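Local coordinates for p22 protein (Trypanosoma brucei, PDB 3JV1) that acts as an accessory factor specific for cytochrome oxidase subunit II RNA editing and belongs to the Mam33 family of trimeric mitochondrial proteins, at residues D37-F45 with F161-D169. Sequence-based numbering, arbitrary orientation.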
loop_
_atom_site.group_PDB
_atom_site.type_symbol
_atom_site.label_atom_id
_atom_site.label_comp_id
_atom_site.label_asym_id
_atom_site.label_seq_id
_atom_site.Cartn_x
_atom_site.Cartn_y
_atom_site.Cartn_z
ATOM N N ASP A 37 4.326 15.861 18.603
ATOM C CA ASP A 37 5.507 15.098 18.263
ATOM C C ASP A 37 5.813 15.369 16.798
ATOM O O ASP A 37 5.314 14.677 15.910
ATOM C CB ASP A 37 5.218 13.615 18.525
ATOM C CG ASP A 37 6.296 12.698 18.003
ATOM O OD1 ASP A 37 7.488 12.957 18.267
ATOM O OD2 ASP A 37 5.938 11.701 17.335
ATOM N N ARG A 38 6.616 16.406 16.561
ATOM C CA ARG A 38 7.009 16.807 15.211
ATOM C C ARG A 38 8.497 17.130 15.152
ATOM O O ARG A 38 9.016 17.896 15.965
ATOM C CB ARG A 38 6.196 18.029 14.760
ATOM C CG ARG A 38 6.512 18.542 13.347
ATOM C CD ARG A 38 7.615 19.590 13.353
ATOM N NE ARG A 38 7.995 19.998 12.002
ATOM C CZ ARG A 38 8.938 20.898 11.728
ATOM N NH1 ARG A 38 9.604 21.493 12.713
ATOM N NH2 ARG A 38 9.223 21.200 10.466
ATOM N N LYS A 39 9.180 16.524 14.190
ATOM C CA LYS A 39 10.609 16.750 13.998
ATOM C C LYS A 39 10.853 17.233 12.577
ATOM O O LYS A 39 10.153 16.832 11.652
ATOM C CB LYS A 39 11.401 15.460 14.234
ATOM C CG LYS A 39 11.471 15.022 15.688
ATOM C CD LYS A 39 10.664 13.760 15.939
ATOM C CE LYS A 39 11.231 12.584 15.163
ATOM N NZ LYS A 39 10.568 11.306 15.548
ATOM N N PRO A 40 11.847 18.111 12.387
ATOM C CA PRO A 40 12.163 18.629 11.053
ATOM C C PRO A 40 12.336 17.465 10.078
ATOM O O PRO A 40 12.984 16.472 10.410
ATOM C CB PRO A 40 13.474 19.375 11.279
ATOM C CG PRO A 40 13.342 19.864 12.695
ATOM C CD PRO A 40 12.764 18.665 13.402
ATOM N N GLY A 41 11.748 17.576 8.890
ATOM C CA GLY A 41 11.883 16.512 7.907
ATOM C C GLY A 41 10.848 15.404 8.008
ATOM O O GLY A 41 10.780 14.537 7.139
ATOM N N VAL A 42 10.055 15.422 9.077
ATOM C CA VAL A 42 9.012 14.427 9.282
ATOM C C VAL A 42 7.673 15.124 9.056
ATOM O O VAL A 42 7.278 15.988 9.833
ATOM C CB VAL A 42 9.056 13.855 10.712
ATOM C CG1 VAL A 42 7.952 12.841 10.897
ATOM C CG2 VAL A 42 10.406 13.202 10.970
ATOM N N THR A 43 6.981 14.749 7.985
ATOM C CA THR A 43 5.707 15.370 7.651
ATOM C C THR A 43 4.507 14.802 8.425
ATOM O O THR A 43 3.607 15.549 8.814
ATOM C CB THR A 43 5.467 15.297 6.111
ATOM O OG1 THR A 43 4.183 15.847 5.782
ATOM C CG2 THR A 43 5.536 13.871 5.637
ATOM N N HIS A 44 4.497 13.499 8.676
ATOM C CA HIS A 44 3.392 12.888 9.414
ATOM C C HIS A 44 3.610 12.876 10.927
ATOM O O HIS A 44 4.008 11.870 11.498
ATOM C CB HIS A 44 3.154 11.465 8.904
ATOM C CG HIS A 44 2.684 11.415 7.483
ATOM N ND1 HIS A 44 2.577 10.240 6.776
ATOM C CD2 HIS A 44 2.293 12.400 6.640
ATOM C CE1 HIS A 44 2.142 10.500 5.556
ATOM N NE2 HIS A 44 1.961 11.804 5.449
ATOM N N PHE A 45 3.332 13.998 11.573
ATOM C CA PHE A 45 3.511 14.121 13.012
ATOM C C PHE A 45 2.322 13.575 13.805
ATOM O O PHE A 45 1.267 13.248 13.248
ATOM C CB PHE A 45 3.748 15.591 13.378
ATOM C CG PHE A 45 2.602 16.505 13.025
ATOM C CD1 PHE A 45 1.546 16.693 13.909
ATOM C CD2 PHE A 45 2.582 17.179 11.803
ATOM C CE1 PHE A 45 0.485 17.538 13.586
ATOM C CE2 PHE A 45 1.526 18.027 11.464
ATOM C CZ PHE A 45 0.472 18.209 12.357
ATOM N N PHE A 161 -0.527 24.354 11.034
ATOM C CA PHE A 161 0.753 23.784 11.431
ATOM C C PHE A 161 1.428 23.053 10.266
ATOM O O PHE A 161 2.635 23.140 10.090
ATOM C CB PHE A 161 0.590 22.815 12.607
ATOM C CG PHE A 161 1.881 22.517 13.307
ATOM C CD1 PHE A 161 2.417 23.425 14.213
ATOM C CD2 PHE A 161 2.599 21.366 13.011
ATOM C CE1 PHE A 161 3.649 23.194 14.816
ATOM C CE2 PHE A 161 3.835 21.123 13.604
ATOM C CZ PHE A 161 4.361 22.040 14.508
ATOM N N SER A 162 0.641 22.330 9.479
ATOM C CA SER A 162 1.176 21.594 8.338
ATOM C C SER A 162 1.813 22.520 7.312
ATOM O O SER A 162 2.853 22.199 6.754
ATOM C CB SER A 162 0.074 20.768 7.666
ATOM O OG SER A 162 -0.283 19.645 8.457
ATOM N N LEU A 163 1.181 23.662 7.057
ATOM C CA LEU A 163 1.716 24.616 6.096
ATOM C C LEU A 163 3.035 25.178 6.590
ATOM O O LEU A 163 4.006 25.286 5.837
ATOM C CB LEU A 163 0.743 25.770 5.873
ATOM C CG LEU A 163 -0.493 25.492 5.026
ATOM C CD1 LEU A 163 -1.338 26.749 4.982
ATOM C CD2 LEU A 163 -0.090 25.058 3.618
ATOM N N TRP A 164 3.067 25.534 7.865
ATOM C CA TRP A 164 4.272 26.085 8.450
ATOM C C TRP A 164 5.422 25.081 8.445
ATOM O O TRP A 164 6.549 25.432 8.106
ATOM C CB TRP A 164 3.990 26.551 9.873
ATOM C CG TRP A 164 5.216 26.937 10.610
ATOM C CD1 TRP A 164 5.844 28.145 10.585
ATOM C CD2 TRP A 164 6.002 26.089 11.446
ATOM N NE1 TRP A 164 6.980 28.102 11.354
ATOM C CE2 TRP A 164 7.101 26.850 11.895
ATOM C CE3 TRP A 164 5.885 24.754 11.857
ATOM C CZ2 TRP A 164 8.083 26.321 12.742
ATOM C CZ3 TRP A 164 6.860 24.228 12.696
ATOM C CH2 TRP A 164 7.945 25.013 13.130
ATOM N N SER A 165 5.149 23.829 8.809
ATOM C CA SER A 165 6.213 22.836 8.839
ATOM C C SER A 165 6.630 22.422 7.430
ATOM O O SER A 165 7.785 22.077 7.200
ATOM C CB SER A 165 5.802 21.611 9.666
ATOM O OG SER A 165 4.695 20.944 9.099
ATOM N N GLU A 166 5.695 22.458 6.489
ATOM C CA GLU A 166 6.022 22.114 5.114
ATOM C C GLU A 166 7.040 23.135 4.610
ATOM O O GLU A 166 8.026 22.787 3.960
ATOM C CB GLU A 166 4.772 22.158 4.234
ATOM C CG GLU A 166 5.063 21.938 2.766
ATOM C CD GLU A 166 3.817 21.962 1.898
ATOM O OE1 GLU A 166 3.000 22.902 2.035
ATOM O OE2 GLU A 166 3.662 21.041 1.068
ATOM N N GLN A 167 6.786 24.398 4.936
ATOM C CA GLN A 167 7.641 25.508 4.541
ATOM C C GLN A 167 9.021 25.344 5.163
ATOM O O GLN A 167 10.042 25.557 4.508
ATOM C CB GLN A 167 6.995 26.828 4.988
ATOM C CG GLN A 167 7.844 28.071 4.763
ATOM C CD GLN A 167 8.236 28.247 3.319
ATOM O OE1 GLN A 167 7.406 28.122 2.419
ATOM N NE2 GLN A 167 9.507 28.550 3.085
ATOM N N ALA A 168 9.052 24.962 6.431
ATOM C CA ALA A 168 10.312 24.752 7.131
ATOM C C ALA A 168 11.044 23.545 6.532
ATOM O O ALA A 168 12.256 23.575 6.348
ATOM C CB ALA A 168 10.051 24.524 8.615
ATOM N N ASP A 169 10.302 22.483 6.232
ATOM C CA ASP A 169 10.904 21.286 5.655
ATOM C C ASP A 169 11.486 21.586 4.283
ATOM O O ASP A 169 12.529 21.050 3.912
ATOM C CB ASP A 169 9.876 20.152 5.531
ATOM C CG ASP A 169 9.545 19.511 6.867
ATOM O OD1 ASP A 169 10.284 19.733 7.852
ATOM O OD2 ASP A 169 8.545 18.769 6.924
HETATM O O HOH W 1 8.191 18.527 9.738
#
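Arg38 reaches across to helix 152-181, its aliphatic part against Phe161 and its guanidinium between Pro40 and Trp164. Arg38 CG meets the edge of the Phe161 ring in its plane, 3.7 Å from Phe161 CE2. From there the chain, extended apart from a bend at chi2 (-90°), runs past CB of Ser165 toward Asp169. Trp164 CZ3 sits over one guanidinium face and Pro40 CA over the opposite one, each offset toward the rim.

At the far end, Arg38 NH2 forms a salt bridge with Asp169 OD1 (3.2 Å), and the guanidinium and carboxylate planes are close to parallel, 15° apart. The same oxygen accepts the backbone N-H of Gly41, with Gly41 N 2.8 Å from Asp169 OD1 and the bond almost straight, although the donor arrives from above the carboxylate plane. Gly41 lies within a type II turn from Lys39 to Val42, whose backbone brings this amide to the carboxylate. A water accepts from Arg38 NE (2.7 Å), while Val42 O and Asp169 OD2 are among the acceptors competing for its protons.

Nearer the sheet, Phe161 turns its edge to the face of Phe45, a T-shaped pair with CD2 of Phe161 3.8 Å from CE2 of Phe45; Ile36 touches both side chains. The loop between strands 35-37 and 46-51 is thus joined to the C-terminal helix, while Gln123, Leu124 and Tyr125 of a second subunit pack nearby. The contact illustrates how one buried helix carboxylate can gather a charged side chain and a turn amide from a loop; Arg38 and the Gly41 amide, possibly helped by the water, probably stabilise Asp169 in its ionised form.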